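ABC transporter (Caldanaerobius, PDB 4G68) probably serves as the extracellular solute-binding protein of an ABC transporter, capturing xylo-oligosaccharides for uptake during xylan utilization. Local coordinates at residues 241-249 with 412-420. Sequence-based numbering, arbitrary orientation.
Sequences VQLTRDALN and SVPAWDIYL. With XYP (beta-D-xylopyranose), chain D.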
# COMPACT_ATOMS: atom_id res chain seq x y z
N VAL A 241 15.20 -8.05 5.49
CA VAL A 241 14.27 -7.22 6.31
C VAL A 241 14.98 -6.59 7.50
O VAL A 241 14.73 -5.44 7.82
CB VAL A 241 12.98 -7.98 6.76
CG1 VAL A 241 13.31 -9.01 7.83
CG2 VAL A 241 11.98 -6.97 7.35
N GLN A 242 15.90 -7.31 8.13
CA GLN A 242 16.57 -6.72 9.32
C GLN A 242 17.32 -5.41 8.96
O GLN A 242 17.28 -4.44 9.68
CB GLN A 242 17.54 -7.73 10.00
CG GLN A 242 18.04 -7.21 11.37
CD GLN A 242 16.89 -6.98 12.32
OE1 GLN A 242 16.13 -7.90 12.66
NE2 GLN A 242 16.72 -5.73 12.71
N LEU A 243 18.05 -5.43 7.85
CA LEU A 243 18.84 -4.24 7.46
C LEU A 243 17.95 -3.04 7.10
O LEU A 243 18.23 -1.88 7.52
CB LEU A 243 19.72 -4.54 6.24
CG LEU A 243 20.49 -3.32 5.72
CD1 LEU A 243 21.46 -2.72 6.81
CD2 LEU A 243 21.32 -3.72 4.48
N THR A 244 16.84 -3.32 6.40
CA THR A 244 15.84 -2.27 6.19
C THR A 244 15.32 -1.67 7.51
O THR A 244 15.38 -0.43 7.72
CB THR A 244 14.67 -2.76 5.27
OG1 THR A 244 15.14 -2.80 3.92
CG2 THR A 244 13.47 -1.88 5.35
N ARG A 245 14.90 -2.55 8.43
CA ARG A 245 14.41 -2.06 9.71
C ARG A 245 15.46 -1.26 10.49
O ARG A 245 15.18 -0.18 11.03
CB ARG A 245 13.90 -3.26 10.52
CG ARG A 245 12.55 -3.71 9.96
CD ARG A 245 11.88 -4.77 10.80
NE ARG A 245 10.56 -5.11 10.22
CZ ARG A 245 9.42 -4.54 10.58
NH1 ARG A 245 9.41 -3.59 11.52
NH2 ARG A 245 8.29 -4.94 10.04
N ASP A 246 16.68 -1.78 10.54
CA ASP A 246 17.75 -1.06 11.23
C ASP A 246 18.00 0.32 10.65
O ASP A 246 18.16 1.29 11.41
CB ASP A 246 19.02 -1.88 11.18
CG ASP A 246 19.01 -3.07 12.18
OD1 ASP A 246 18.17 -3.09 13.10
OD2 ASP A 246 19.85 -3.96 12.06
N ALA A 247 17.99 0.44 9.33
CA ALA A 247 18.20 1.71 8.72
C ALA A 247 17.02 2.62 9.05
O ALA A 247 17.23 3.80 9.44
CB ALA A 247 18.42 1.61 7.19
N LEU A 248 15.79 2.09 8.93
CA LEU A 248 14.65 2.96 9.14
C LEU A 248 14.53 3.42 10.61
O LEU A 248 13.93 4.45 10.92
CB LEU A 248 13.37 2.28 8.66
CG LEU A 248 13.22 1.93 7.15
CD1 LEU A 248 11.91 1.11 7.03
CD2 LEU A 248 13.25 3.22 6.34
N ASN A 249 15.04 2.59 11.51
CA ASN A 249 15.07 2.84 12.95
C ASN A 249 16.30 3.57 13.47
O ASN A 249 16.41 3.78 14.72
CB ASN A 249 14.97 1.51 13.71
CG ASN A 249 13.61 0.85 13.58
OD1 ASN A 249 12.58 1.51 13.47
ND2 ASN A 249 13.60 -0.46 13.61
N SER A 412 8.11 -9.08 6.80
CA SER A 412 7.57 -8.00 5.96
C SER A 412 7.93 -6.70 6.62
O SER A 412 8.32 -6.68 7.82
CB SER A 412 6.07 -8.14 5.76
OG SER A 412 5.38 -8.05 7.01
N VAL A 413 7.88 -5.61 5.85
CA VAL A 413 8.10 -4.26 6.38
C VAL A 413 7.26 -3.34 5.53
O VAL A 413 7.16 -3.58 4.35
CB VAL A 413 9.65 -3.84 6.32
CG1 VAL A 413 10.21 -3.77 4.88
CG2 VAL A 413 9.84 -2.54 7.06
N PRO A 414 6.61 -2.33 6.14
CA PRO A 414 5.72 -1.39 5.40
C PRO A 414 6.52 -0.56 4.41
O PRO A 414 7.74 -0.34 4.63
CB PRO A 414 5.20 -0.47 6.50
CG PRO A 414 5.15 -1.39 7.70
CD PRO A 414 6.41 -2.18 7.58
N ALA A 415 5.84 -0.07 3.38
CA ALA A 415 6.53 0.85 2.44
C ALA A 415 7.14 2.01 3.20
O ALA A 415 6.59 2.43 4.23
CB ALA A 415 5.51 1.36 1.47
N TRP A 416 8.29 2.51 2.75
CA TRP A 416 9.06 3.33 3.61
C TRP A 416 8.37 4.66 3.91
O TRP A 416 8.70 5.30 4.91
CB TRP A 416 10.44 3.60 3.00
CG TRP A 416 11.33 2.37 2.98
CD1 TRP A 416 10.96 0.99 3.04
CD2 TRP A 416 12.77 2.38 2.81
NE1 TRP A 416 12.08 0.21 2.91
CE2 TRP A 416 13.19 0.99 2.75
CE3 TRP A 416 13.73 3.40 2.68
CZ2 TRP A 416 14.56 0.63 2.62
CZ3 TRP A 416 15.07 3.02 2.52
CH2 TRP A 416 15.47 1.67 2.50
N ASP A 417 7.48 5.14 3.03
CA ASP A 417 6.80 6.43 3.31
C ASP A 417 5.60 6.30 4.27
O ASP A 417 5.00 7.35 4.61
CB ASP A 417 6.31 7.09 2.02
CG ASP A 417 5.18 6.27 1.32
OD1 ASP A 417 5.00 5.05 1.61
OD2 ASP A 417 4.45 6.89 0.48
N ILE A 418 5.32 5.08 4.75
CA ILE A 418 4.39 4.85 5.84
C ILE A 418 5.23 4.54 7.11
O ILE A 418 4.77 4.70 8.21
CB ILE A 418 3.54 3.55 5.59
CG1 ILE A 418 2.70 3.66 4.39
CG2 ILE A 418 2.70 3.12 6.81
CD1 ILE A 418 1.82 2.41 4.18
N TYR A 419 6.42 4.01 6.94
CA TYR A 419 7.19 3.62 8.10
C TYR A 419 7.91 4.86 8.61
O TYR A 419 7.87 5.13 9.85
CB TYR A 419 8.22 2.53 7.72
CG TYR A 419 8.85 1.94 8.97
CD1 TYR A 419 8.36 0.77 9.50
CD2 TYR A 419 9.94 2.56 9.59
CE1 TYR A 419 8.89 0.22 10.66
CE2 TYR A 419 10.50 2.03 10.76
CZ TYR A 419 9.98 0.84 11.25
OH TYR A 419 10.47 0.28 12.43
N LEU A 420 8.59 5.61 7.71
CA LEU A 420 9.14 6.94 8.05
C LEU A 420 7.99 7.97 8.24
O LEU A 420 6.86 7.70 7.87
CB LEU A 420 10.15 7.47 6.98
CG LEU A 420 11.30 6.49 6.66
CD1 LEU A 420 12.03 6.82 5.37
CD2 LEU A 420 12.30 6.44 7.84
C1 XYP D . -0.86 3.98 -0.22
C2 XYP D . -0.23 5.32 0.16
C3 XYP D . 1.28 5.20 -0.05
C4 XYP D . 1.87 3.94 0.63
C5 XYP D . 1.03 2.66 0.35
O2 XYP D . -0.83 6.34 -0.61
O3 XYP D . 1.87 6.41 0.48
O4 XYP D . 3.23 3.69 0.25
O5 XYP D . -0.35 2.92 0.57
O HOH W 1 12.94 -2.50 2.20
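L248 of helix 241-248 pushes its side chain between the rings of W416 and Y419. L248 CB already touches the Y419 ring, 3.6 Å from Y419 CD2. With CG anti to the carbonyl carbon (chi1 -64°) and CD1 anti to CA, L248 brings CD1 to Y419 and CD2 to W416. L248 CD1 lies over a face of Y419 in a CH-pi contact, 4.0 Å from the ring centroid. L248 CD2 makes a second CH-pi contact over W416, 4.0 Å from the centroid of its six-membered ring, and also packs on L420 CD2. Polar bonds flank this apolar centre. Y419 OH donates to N249 OD1 at 2.7 Å, with the oxygen at the edge of the phenol ring. R245 is extended from CG to NE, then turns its guanidinium (chi4 -93°) so that R245 NH2 reaches S412 O at 2.8 Å. That bond is nearly straight (166°) and lies close to the guanidinium plane, while V413 CG2 sits over one guanidinium face, toward its rim. A water accepts from W416 NE1 at 2.9 Å and donates to T244 OG1, linking the indole edge to the helix. H428 stacks on the W416 ring. D417, between W416 and Y419, accepts hydrogen bonds from O3 and O4 of a xylopyranose unit of the bound glycan. Helix 241-248 thus meets this sugar-binding segment through apolar packing bordered by directional polar bonds.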